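Local coordinates for protein multicopper oxidase (Arthrobacter sp. FB24, PDB 3GDC) that probably oxidises phenol-type substrates at its copper centres and passes the electrons to dioxygen, reducing it to water as laccases do, at residues Arg35-Val40 / Pro66-Arg71; Ile78-Ala83 / Phe117-Asp122; His229-Gly234 / Ile255-Phe260. One frame throughout, in Å; residues are numbered along the deposited sequence.

Interaction 1: Arg35-Val40 / Pro66-Arg71; sequences REWDIV and PTLWAR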
loop_
_atom_site.group_PDB
_atom_site.type_symbol
_atom_site.label_atom_id
_atom_site.label_comp_id
_atom_site.label_asym_id
_atom_site.label_seq_id
_atom_site.Cartn_x
_atom_site.Cartn_y
_atom_site.Cartn_z
ATOM N N ARG A 35 -18.571 -5.191 29.869
ATOM C CA ARG A 35 -17.745 -6.331 29.493
ATOM C C ARG A 35 -16.332 -6.094 30.012
ATOM O O ARG A 35 -15.768 -5.025 29.786
ATOM C CB ARG A 35 -17.762 -6.466 27.965
ATOM C CG ARG A 35 -17.263 -7.771 27.433
ATOM C CD ARG A 35 -17.365 -7.793 25.900
ATOM N NE ARG A 35 -18.741 -7.719 25.408
ATOM C CZ ARG A 35 -19.566 -8.759 25.279
ATOM N NH1 ARG A 35 -19.172 -9.986 25.592
ATOM N NH2 ARG A 35 -20.800 -8.565 24.817
ATOM N N GLU A 36 -15.770 -7.074 30.712
ATOM C CA GLU A 36 -14.479 -6.894 31.397
ATOM C C GLU A 36 -13.476 -8.015 31.162
ATOM O O GLU A 36 -13.835 -9.184 31.059
ATOM C CB GLU A 36 -14.674 -6.729 32.907
ATOM C CG GLU A 36 -15.744 -5.731 33.274
ATOM C CD GLU A 36 -15.951 -5.651 34.758
ATOM O OE1 GLU A 36 -15.011 -5.220 35.457
ATOM O OE2 GLU A 36 -17.055 -6.017 35.219
ATOM N N TRP A 37 -12.200 -7.647 31.118
ATOM C CA TRP A 37 -11.142 -8.632 30.964
ATOM C C TRP A 37 -10.012 -8.323 31.919
ATOM O O TRP A 37 -9.773 -7.160 32.249
ATOM C CB TRP A 37 -10.557 -8.585 29.553
ATOM C CG TRP A 37 -11.477 -8.895 28.423
ATOM C CD1 TRP A 37 -11.659 -10.106 27.834
ATOM C CD2 TRP A 37 -12.296 -7.965 27.698
ATOM N NE1 TRP A 37 -12.552 -9.996 26.798
ATOM C CE2 TRP A 37 -12.957 -8.694 26.688
ATOM C CE3 TRP A 37 -12.542 -6.589 27.811
ATOM C CZ2 TRP A 37 -13.846 -8.098 25.790
ATOM C CZ3 TRP A 37 -13.426 -5.990 26.917
ATOM C CH2 TRP A 37 -14.062 -6.747 25.913
ATOM N N ASP A 38 -9.297 -9.363 32.332
ATOM C CA ASP A 38 -8.029 -9.190 33.036
ATOM C C ASP A 38 -6.897 -9.523 32.078
ATOM O O ASP A 38 -6.863 -10.622 31.510
ATOM C CB ASP A 38 -7.929 -10.125 34.243
ATOM C CG ASP A 38 -9.082 -9.967 35.195
ATOM O OD1 ASP A 38 -9.476 -8.818 35.454
ATOM O OD2 ASP A 38 -9.594 -10.999 35.677
ATOM N N ILE A 39 -5.978 -8.580 31.907
ATOM C CA ILE A 39 -4.846 -8.755 31.001
ATOM C C ILE A 39 -3.581 -8.483 31.804
ATOM O O ILE A 39 -3.476 -7.457 32.495
ATOM C CB ILE A 39 -4.956 -7.805 29.766
ATOM C CG1 ILE A 39 -6.191 -8.165 28.913
ATOM C CG2 ILE A 39 -3.671 -7.836 28.927
ATOM C CD1 ILE A 39 -6.328 -7.402 27.578
ATOM N N VAL A 40 -2.620 -9.398 31.713
ATOM C CA VAL A 40 -1.360 -9.273 32.444
ATOM C C VAL A 40 -0.187 -9.304 31.468
ATOM O O VAL A 40 -0.112 -10.205 30.627
ATOM C CB VAL A 40 -1.186 -10.420 33.477
ATOM C CG1 VAL A 40 0.122 -10.253 34.254
ATOM C CG2 VAL A 40 -2.377 -10.487 34.453
ATOM N N PRO A 66 -4.658 -11.909 23.820
ATOM C CA PRO A 66 -6.078 -12.238 23.695
ATOM C C PRO A 66 -6.759 -11.462 22.570
ATOM O O PRO A 66 -6.503 -10.261 22.390
ATOM C CB PRO A 66 -6.656 -11.810 25.048
ATOM C CG PRO A 66 -5.510 -11.941 25.993
ATOM C CD PRO A 66 -4.265 -11.625 25.215
ATOM N N THR A 67 -7.617 -12.136 21.815
ATOM C CA THR A 67 -8.450 -11.436 20.857
ATOM C C THR A 67 -9.713 -11.003 21.599
ATOM O O THR A 67 -10.558 -11.836 21.931
ATOM C CB THR A 67 -8.805 -12.325 19.657
ATOM O OG1 THR A 67 -7.584 -12.773 19.038
ATOM C CG2 THR A 67 -9.626 -11.539 18.649
ATOM N N LEU A 68 -9.814 -9.711 21.891
ATOM C CA LEU A 68 -10.968 -9.191 22.630
ATOM C C LEU A 68 -12.142 -8.999 21.683
ATOM O O LEU A 68 -11.976 -8.487 20.569
ATOM C CB LEU A 68 -10.609 -7.879 23.350
ATOM C CG LEU A 68 -9.322 -7.856 24.186
ATOM C CD1 LEU A 68 -9.163 -6.484 24.814
ATOM C CD2 LEU A 68 -9.249 -8.943 25.262
ATOM N N TRP A 69 -13.326 -9.428 22.115
ATOM C CA TRP A 69 -14.535 -9.322 21.301
ATOM C C TRP A 69 -15.608 -8.563 22.087
ATOM O O TRP A 69 -15.858 -8.869 23.248
ATOM C CB TRP A 69 -15.045 -10.722 20.936
ATOM C CG TRP A 69 -16.221 -10.719 19.996
ATOM C CD1 TRP A 69 -16.182 -10.858 18.634
ATOM C CD2 TRP A 69 -17.602 -10.537 20.340
ATOM N NE1 TRP A 69 -17.458 -10.794 18.111
ATOM C CE2 TRP A 69 -18.346 -10.591 19.139
ATOM C CE3 TRP A 69 -18.286 -10.349 21.553
ATOM C CZ2 TRP A 69 -19.742 -10.457 19.111
ATOM C CZ3 TRP A 69 -19.672 -10.210 21.525
ATOM C CH2 TRP A 69 -20.384 -10.265 20.312
ATOM N N ALA A 70 -16.217 -7.571 21.454
ATOM C CA ALA A 70 -17.323 -6.832 22.074
ATOM C C ALA A 70 -18.385 -6.509 21.041
ATOM O O ALA A 70 -18.151 -6.631 19.838
ATOM C CB ALA A 70 -16.807 -5.570 22.720
ATOM N N ARG A 71 -19.568 -6.113 21.508
ATOM C CA ARG A 71 -20.585 -5.595 20.617
ATOM C C ARG A 71 -20.612 -4.069 20.679
ATOM O O ARG A 71 -20.438 -3.478 21.748
ATOM C CB ARG A 71 -21.942 -6.169 21.000
ATOM C CG ARG A 71 -22.988 -6.059 19.926
ATOM C CD ARG A 71 -24.292 -5.734 20.596
ATOM N NE ARG A 71 -25.424 -6.438 20.009
ATOM C CZ ARG A 71 -26.636 -6.464 20.557
ATOM N NH1 ARG A 71 -26.860 -5.822 21.697
ATOM N NH2 ARG A 71 -27.617 -7.134 19.968
#
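Within the beta sandwich of the N-terminal cupredoxin-like domain, strand 35-40 packs over strand 67-71 through Trp37, Leu68, Arg35 and Trp69. The two run antiparallel (169°) with axes 8.9 Å apart, and side chains rather than backbone bonds join them. Leu68 CD2 sits over one face of the Trp37 indole, 3.7 Å from the centre of its five-membered ring and nearly on the ring normal, a CH-pi contact. Trp37 CG lies beside its own backbone N (chi1 -62°). At the benzo end of the indole, Trp37 CZ2 comes 3.3 Å from Trp69 O, which lies at the ring edge in its plane. Ile39 meets the same leucine tip to tip, its CD1 4.0 Å from Leu68 CD2. At the other end Arg35 CD also approaches Trp69 O, at 3.2 Å. Beyond it, the guanidinium presents a face to the edge of the Trp69 ring, the planes 90° apart and Arg35 NH2 3.8 Å from Trp69 CZ3. Arg35 NE forms a salt bridge with Asp74 and Arg35 NH1 bonds to Arg22 O, while Trp37 NE1 bonds to Asp21 O. Trp69 O is thus a buried carbonyl with no hydrogen-bonding partner, approached across the contact by Trp37 CZ2 and Arg35 CD; their weakly polarised C-H groups probably compensate it only in part.

Interaction 2: Ile78-Ala83 / Phe117-Asp122; sequences IHFTNA and FTYEFD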
loop_
_atom_site.group_PDB
_atom_site.type_symbol
_atom_site.label_atom_id
_atom_site.label_comp_id
_atom_site.label_asym_id
_atom_site.label_seq_id
_atom_site.Cartn_x
_atom_site.Cartn_y
_atom_site.Cartn_z
ATOM N N ILE A 78 -10.730 -2.994 30.807
ATOM C CA ILE A 78 -9.577 -3.878 30.728
ATOM C C ILE A 78 -8.707 -3.646 31.942
ATOM O O ILE A 78 -8.109 -2.582 32.079
ATOM C CB ILE A 78 -8.757 -3.634 29.443
ATOM C CG1 ILE A 78 -9.619 -3.888 28.195
ATOM C CG2 ILE A 78 -7.479 -4.462 29.454
ATOM C CD1 ILE A 78 -9.855 -5.316 27.900
ATOM N N HIS A 79 -8.656 -4.644 32.818
ATOM C CA HIS A 79 -7.884 -4.571 34.059
ATOM C C HIS A 79 -6.485 -5.070 33.772
ATOM O O HIS A 79 -6.239 -6.281 33.723
ATOM C CB HIS A 79 -8.541 -5.428 35.149
ATOM C CG HIS A 79 -9.986 -5.108 35.364
ATOM N ND1 HIS A 79 -10.401 -3.991 36.055
ATOM C CD2 HIS A 79 -11.113 -5.741 34.957
ATOM C CE1 HIS A 79 -11.723 -3.947 36.065
ATOM N NE2 HIS A 79 -12.179 -4.996 35.403
ATOM N N PHE A 80 -5.585 -4.121 33.559
ATOM C CA PHE A 80 -4.211 -4.396 33.171
ATOM C C PHE A 80 -3.310 -4.472 34.392
ATOM O O PHE A 80 -3.351 -3.590 35.250
ATOM C CB PHE A 80 -3.714 -3.292 32.226
ATOM C CG PHE A 80 -2.292 -3.479 31.760
ATOM C CD1 PHE A 80 -1.880 -4.683 31.189
ATOM C CD2 PHE A 80 -1.374 -2.437 31.869
ATOM C CE1 PHE A 80 -0.563 -4.849 30.735
ATOM C CE2 PHE A 80 -0.061 -2.589 31.421
ATOM C CZ PHE A 80 0.348 -3.799 30.856
ATOM N N THR A 81 -2.518 -5.538 34.479
ATOM C CA THR A 81 -1.451 -5.638 35.476
ATOM C C THR A 81 -0.132 -5.890 34.758
ATOM O O THR A 81 -0.061 -6.727 33.848
ATOM C CB THR A 81 -1.710 -6.761 36.507
ATOM O OG1 THR A 81 -2.916 -6.487 37.221
ATOM C CG2 THR A 81 -0.554 -6.873 37.523
ATOM N N ASN A 82 0.901 -5.153 35.153
ATOM C CA ASN A 82 2.226 -5.341 34.581
ATOM C C ASN A 82 3.033 -6.259 35.483
ATOM O O ASN A 82 3.483 -5.849 36.554
ATOM C CB ASN A 82 2.955 -4.000 34.369
ATOM C CG ASN A 82 4.300 -4.175 33.678
ATOM O OD1 ASN A 82 4.684 -5.297 33.332
ATOM N ND2 ASN A 82 5.022 -3.077 33.477
ATOM N N ALA A 83 3.188 -7.513 35.062
ATOM C CA ALA A 83 4.018 -8.471 35.783
ATOM C C ALA A 83 5.385 -8.675 35.117
ATOM O O ALA A 83 6.124 -9.597 35.469
ATOM C CB ALA A 83 3.275 -9.808 35.945
ATOM N N PHE A 117 -3.675 -0.907 36.156
ATOM C CA PHE A 117 -4.509 0.182 35.678
ATOM C C PHE A 117 -5.683 -0.396 34.919
ATOM O O PHE A 117 -5.523 -1.347 34.155
ATOM C CB PHE A 117 -3.717 1.125 34.762
ATOM C CG PHE A 117 -4.489 2.333 34.317
ATOM C CD1 PHE A 117 -4.606 3.444 35.151
ATOM C CD2 PHE A 117 -5.108 2.364 33.071
ATOM C CE1 PHE A 117 -5.322 4.567 34.750
ATOM C CE2 PHE A 117 -5.833 3.489 32.656
ATOM C CZ PHE A 117 -5.940 4.595 33.496
ATOM N N THR A 118 -6.858 0.174 35.142
ATOM C CA THR A 118 -8.044 -0.212 34.386
ATOM C C THR A 118 -8.336 0.775 33.251
ATOM O O THR A 118 -8.682 1.938 33.488
ATOM C CB THR A 118 -9.277 -0.385 35.301
ATOM O OG1 THR A 118 -8.983 -1.354 36.312
ATOM C CG2 THR A 118 -10.495 -0.849 34.493
ATOM N N TYR A 119 -8.196 0.293 32.016
ATOM C CA TYR A 119 -8.609 1.038 30.830
ATOM C C TYR A 119 -10.110 0.897 30.685
ATOM O O TYR A 119 -10.635 -0.209 30.770
ATOM C CB TYR A 119 -7.896 0.526 29.566
ATOM C CG TYR A 119 -6.402 0.706 29.631
ATOM C CD1 TYR A 119 -5.813 1.922 29.272
ATOM C CD2 TYR A 119 -5.575 -0.339 30.053
ATOM C CE1 TYR A 119 -4.433 2.096 29.348
ATOM C CE2 TYR A 119 -4.201 -0.182 30.125
ATOM C CZ TYR A 119 -3.637 1.039 29.765
ATOM O OH TYR A 119 -2.277 1.208 29.838
ATOM N N GLU A 120 -10.784 2.024 30.474
ATOM C CA GLU A 120 -12.235 2.076 30.316
ATOM C C GLU A 120 -12.616 2.915 29.104
ATOM O O GLU A 120 -12.107 4.020 28.927
ATOM C CB GLU A 120 -12.888 2.676 31.571
ATOM C CG GLU A 120 -12.417 2.056 32.885
ATOM C CD GLU A 120 -13.149 2.605 34.102
ATOM O OE1 GLU A 120 -14.172 3.313 33.930
ATOM O OE2 GLU A 120 -12.702 2.313 35.239
ATOM N N PHE A 121 -13.504 2.375 28.276
ATOM C CA PHE A 121 -14.048 3.065 27.115
ATOM C C PHE A 121 -15.240 2.284 26.580
ATOM O O PHE A 121 -15.515 1.166 27.016
ATOM C CB PHE A 121 -12.985 3.269 26.011
ATOM C CG PHE A 121 -12.084 2.080 25.805
ATOM C CD1 PHE A 121 -12.527 0.958 25.108
ATOM C CD2 PHE A 121 -10.796 2.084 26.309
ATOM C CE1 PHE A 121 -11.687 -0.144 24.918
ATOM C CE2 PHE A 121 -9.957 0.980 26.134
ATOM C CZ PHE A 121 -10.413 -0.130 25.438
ATOM N N ASP A 122 -15.955 2.879 25.635
ATOM C CA ASP A 122 -17.046 2.186 24.974
ATOM C C ASP A 122 -16.528 1.470 23.728
ATOM O O ASP A 122 -15.510 1.866 23.168
ATOM C CB ASP A 122 -18.165 3.158 24.631
ATOM C CG ASP A 122 -18.886 3.675 25.876
ATOM O OD1 ASP A 122 -18.929 2.947 26.890
ATOM O OD2 ASP A 122 -19.413 4.806 25.836
#
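Ile78 and Tyr119 exchange two backbone hydrogen bonds, Ile78 N to Tyr119 O at 2.8 Å and nearly straight (168°), and Tyr119 N back to Ile78 O at 2.9 Å. Phe80 and Phe117 form the next hydrogen-bonded pair in the same way. Between them lies the non-hydrogen-bonded pair His79 and Thr118, whose side chains run side by side and join directly: His79 ND1 and Thr118 OG1 are hydrogen-bonded at 3.0 Å, the hydroxyl lying near the imidazole plane. Thr118 OG1 stands beside its own backbone N (chi1 -57°), on the flank facing the imidazole, while Thr118 CG2 lies 3.5 Å from His79 ND1. The other imidazole nitrogen, NE2, bonds to Glu36 OE1, so both ends of the ring are held and its rotation is fixed. On the opposite face of the sheet the packing is aromatic. Phe80 CB meets the edge of the Tyr119 ring at CE2, 3.8 Å away, and Phe117 CD2 lies over the centre of that ring, 3.7 Å above its plane. Tyr119 OH in turn bonds to Ile90 N. This is a regular antiparallel strand pair of a cupredoxin-like domain; the long connection between its strands carries the copper ligands His88 and His93, and a bound copper lies about 7 Å from the Phe80 side chain.

Interaction 3: His229-Gly234 / Ile255-Phe260; sequences HYYPTG and ILELRF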
loop_
_atom_site.group_PDB
_atom_site.type_symbol
_atom_site.label_atom_id
_atom_site.label_comp_id
_atom_site.label_asym_id
_atom_site.label_seq_id
_atom_site.Cartn_x
_atom_site.Cartn_y
_atom_site.Cartn_z
ATOM N N HIS A 229 -14.064 -10.914 -0.627
ATOM C CA HIS A 229 -14.420 -9.516 -0.478
ATOM C C HIS A 229 -13.652 -8.960 0.697
ATOM O O HIS A 229 -13.527 -9.625 1.725
ATOM C CB HIS A 229 -15.927 -9.340 -0.267
ATOM C CG HIS A 229 -16.718 -9.468 -1.532
ATOM N ND1 HIS A 229 -17.349 -10.634 -1.904
ATOM C CD2 HIS A 229 -16.939 -8.584 -2.531
ATOM C CE1 HIS A 229 -17.947 -10.456 -3.070
ATOM N NE2 HIS A 229 -17.712 -9.219 -3.473
ATOM N N TYR A 230 -13.104 -7.764 0.536
ATOM C CA TYR A 230 -12.304 -7.168 1.592
ATOM C C TYR A 230 -12.941 -5.888 2.134
ATOM O O TYR A 230 -13.370 -5.023 1.364
ATOM C CB TYR A 230 -10.877 -6.894 1.109
ATOM C CG TYR A 230 -9.976 -6.350 2.180
ATOM C CD1 TYR A 230 -9.606 -7.133 3.277
ATOM C CD2 TYR A 230 -9.481 -5.055 2.101
ATOM C CE1 TYR A 230 -8.769 -6.630 4.268
ATOM C CE2 TYR A 230 -8.640 -4.549 3.084
ATOM C CZ TYR A 230 -8.290 -5.335 4.157
ATOM O OH TYR A 230 -7.470 -4.828 5.135
ATOM N N TYR A 231 -12.993 -5.791 3.458
ATOM C CA TYR A 231 -13.575 -4.648 4.149
ATOM C C TYR A 231 -12.512 -4.010 5.025
ATOM O O TYR A 231 -12.268 -4.502 6.127
ATOM C CB TYR A 231 -14.733 -5.086 5.056
ATOM C CG TYR A 231 -15.856 -5.827 4.383
ATOM C CD1 TYR A 231 -17.079 -5.202 4.160
ATOM C CD2 TYR A 231 -15.718 -7.162 4.014
ATOM C CE1 TYR A 231 -18.117 -5.876 3.560
ATOM C CE2 TYR A 231 -16.765 -7.860 3.408
ATOM C CZ TYR A 231 -17.955 -7.205 3.186
ATOM O OH TYR A 231 -18.998 -7.867 2.602
ATOM N N PRO A 232 -11.860 -2.938 4.534
ATOM C CA PRO A 232 -10.763 -2.289 5.257
ATOM C C PRO A 232 -11.227 -1.820 6.632
ATOM O O PRO A 232 -12.254 -1.150 6.732
ATOM C CB PRO A 232 -10.405 -1.078 4.384
ATOM C CG PRO A 232 -11.050 -1.298 3.085
ATOM C CD PRO A 232 -12.121 -2.324 3.218
ATOM N N THR A 233 -10.477 -2.197 7.668
ATOM C CA THR A 233 -10.776 -1.883 9.074
ATOM C C THR A 233 -12.118 -2.472 9.571
ATOM O O THR A 233 -12.492 -2.262 10.732
ATOM C CB THR A 233 -10.681 -0.343 9.360
ATOM O OG1 THR A 233 -9.635 0.233 8.555
ATOM C CG2 THR A 233 -10.368 -0.072 10.850
ATOM N N GLY A 234 -12.835 -3.186 8.699
ATOM C CA GLY A 234 -14.151 -3.739 9.017
ATOM C C GLY A 234 -15.222 -2.722 9.422
ATOM O O GLY A 234 -16.249 -3.092 10.000
ATOM N N ILE A 255 -11.492 -7.099 7.242
ATOM C CA ILE A 255 -12.211 -8.355 7.191
ATOM C C ILE A 255 -12.161 -8.913 5.777
ATOM O O ILE A 255 -12.375 -8.170 4.813
ATOM C CB ILE A 255 -13.686 -8.190 7.627
ATOM C CG1 ILE A 255 -13.738 -7.656 9.063
ATOM C CG2 ILE A 255 -14.432 -9.514 7.484
ATOM C CD1 ILE A 255 -15.149 -7.290 9.557
ATOM N N LEU A 256 -11.861 -10.208 5.668
ATOM C CA LEU A 256 -11.987 -10.924 4.402
ATOM C C LEU A 256 -13.166 -11.875 4.505
ATOM O O LEU A 256 -13.331 -12.552 5.525
ATOM C CB LEU A 256 -10.737 -11.741 4.054
ATOM C CG LEU A 256 -9.304 -11.533 4.550
ATOM C CD1 LEU A 256 -8.332 -12.036 3.494
ATOM C CD2 LEU A 256 -8.940 -10.123 4.983
ATOM N N GLU A 257 -13.970 -11.941 3.450
ATOM C CA GLU A 257 -15.092 -12.875 3.396
ATOM C C GLU A 257 -15.021 -13.712 2.134
ATOM O O GLU A 257 -14.860 -13.171 1.031
ATOM C CB GLU A 257 -16.432 -12.137 3.446
ATOM C CG GLU A 257 -16.672 -11.370 4.740
ATOM C CD GLU A 257 -18.124 -10.934 4.906
ATOM O OE1 GLU A 257 -18.932 -11.183 3.988
ATOM O OE2 GLU A 257 -18.449 -10.348 5.966
ATOM N N LEU A 258 -15.117 -15.026 2.294
ATOM C CA LEU A 258 -15.189 -15.902 1.133
ATOM C C LEU A 258 -15.929 -17.213 1.373
ATOM O O LEU A 258 -16.179 -17.601 2.507
ATOM C CB LEU A 258 -13.786 -16.170 0.580
ATOM C CG LEU A 258 -12.819 -17.062 1.355
ATOM C CD1 LEU A 258 -11.671 -17.395 0.416
ATOM C CD2 LEU A 258 -12.289 -16.373 2.597
ATOM N N ARG A 259 -16.282 -17.882 0.273
ATOM C CA ARG A 259 -16.794 -19.249 0.300
ATOM C C ARG A 259 -15.901 -20.059 -0.635
ATOM O O ARG A 259 -15.733 -19.684 -1.795
ATOM C CB ARG A 259 -18.242 -19.303 -0.199
ATOM C CG ARG A 259 -19.196 -18.393 0.538
ATOM C CD ARG A 259 -20.585 -18.412 -0.100
ATOM N NE ARG A 259 -21.544 -17.597 0.657
ATOM C CZ ARG A 259 -22.314 -18.056 1.644
ATOM N NH1 ARG A 259 -22.262 -19.333 2.014
ATOM N NH2 ARG A 259 -23.153 -17.228 2.265
ATOM N N PHE A 260 -15.326 -21.149 -0.133
ATOM C CA PHE A 260 -14.437 -21.996 -0.937
ATOM C C PHE A 260 -15.277 -22.929 -1.816
ATOM O O PHE A 260 -15.999 -23.773 -1.288
ATOM C CB PHE A 260 -13.538 -22.831 -0.036
ATOM C CG PHE A 260 -12.481 -22.043 0.688
ATOM C CD1 PHE A 260 -11.182 -21.978 0.186
ATOM C CD2 PHE A 260 -12.769 -21.396 1.890
ATOM C CE1 PHE A 260 -10.187 -21.263 0.858
ATOM C CE2 PHE A 260 -11.774 -20.682 2.572
ATOM C CZ PHE A 260 -10.488 -20.615 2.059
HETATM O O HOH W 1 -17.269 -13.154 -0.498
HETATM O O HOH W 2 -18.937 -10.979 1.164
#
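His229 pairs with Glu257 through two backbone hydrogen bonds, N to O and O to N, both 2.9 Å. Its imidazole leads away from the partner strand, yet a water in the ring plane links ND1 to Glu257 O. Tyr230 turns to the other face, where the edge of its ring meets Leu256 CD2 at CD1, 3.5 Å away; its hydroxyl goes to Gln248 NE2. Tyr231 pairs with Ile255, its N donating to Ile255 O at 2.8 Å, and its ring crosses the Glu257 side chain with CE2 3.7 Å from Glu257 CD. A second water donates to Glu257 OE1 and is weakly bonded to Tyr231 OH, while OE2 forms a salt bridge with Arg206. An alanine in place of Tyr231 would probably open a gap beside Glu257 CG and CD and deprive the water on OE1 of its weak link to the tyrosine hydroxyl. Tyr231 O accepts from Ile255 N and Gly234 N, which reach it from opposite faces of its plane. Thr233 bonds to Thr243 of the second subunit. Gly234 CA lies 3.7 Å from Ile255 CD1, and a beta carbon there would clash. The whole is an antiparallel strand pair of the second cupredoxin-like domain, its first strand ending in a type II beta turn from Tyr231 to Gly234.

From the N terminus, interaction 1 closes first, bringing strand 67-71 back over strand 33-49 after the excursion through strand 52-59. The chain then turns into strand 75-82, and interaction 2 closes the long loop from there to strand 116-122. Interaction 3 closes the shorter excursion between strands 228-232 and 253-258. The three follow in series; none nests in or crosses another. Interactions 1 and 2 share a sheet and touch: Trp37 O probably bonds to His79 N, and Ile78 packs against both Trp37 and Leu68. Interaction 3 belongs to the second domain, its centre about 23 Å from that of interaction 1 and about 30 Å from that of interaction 2.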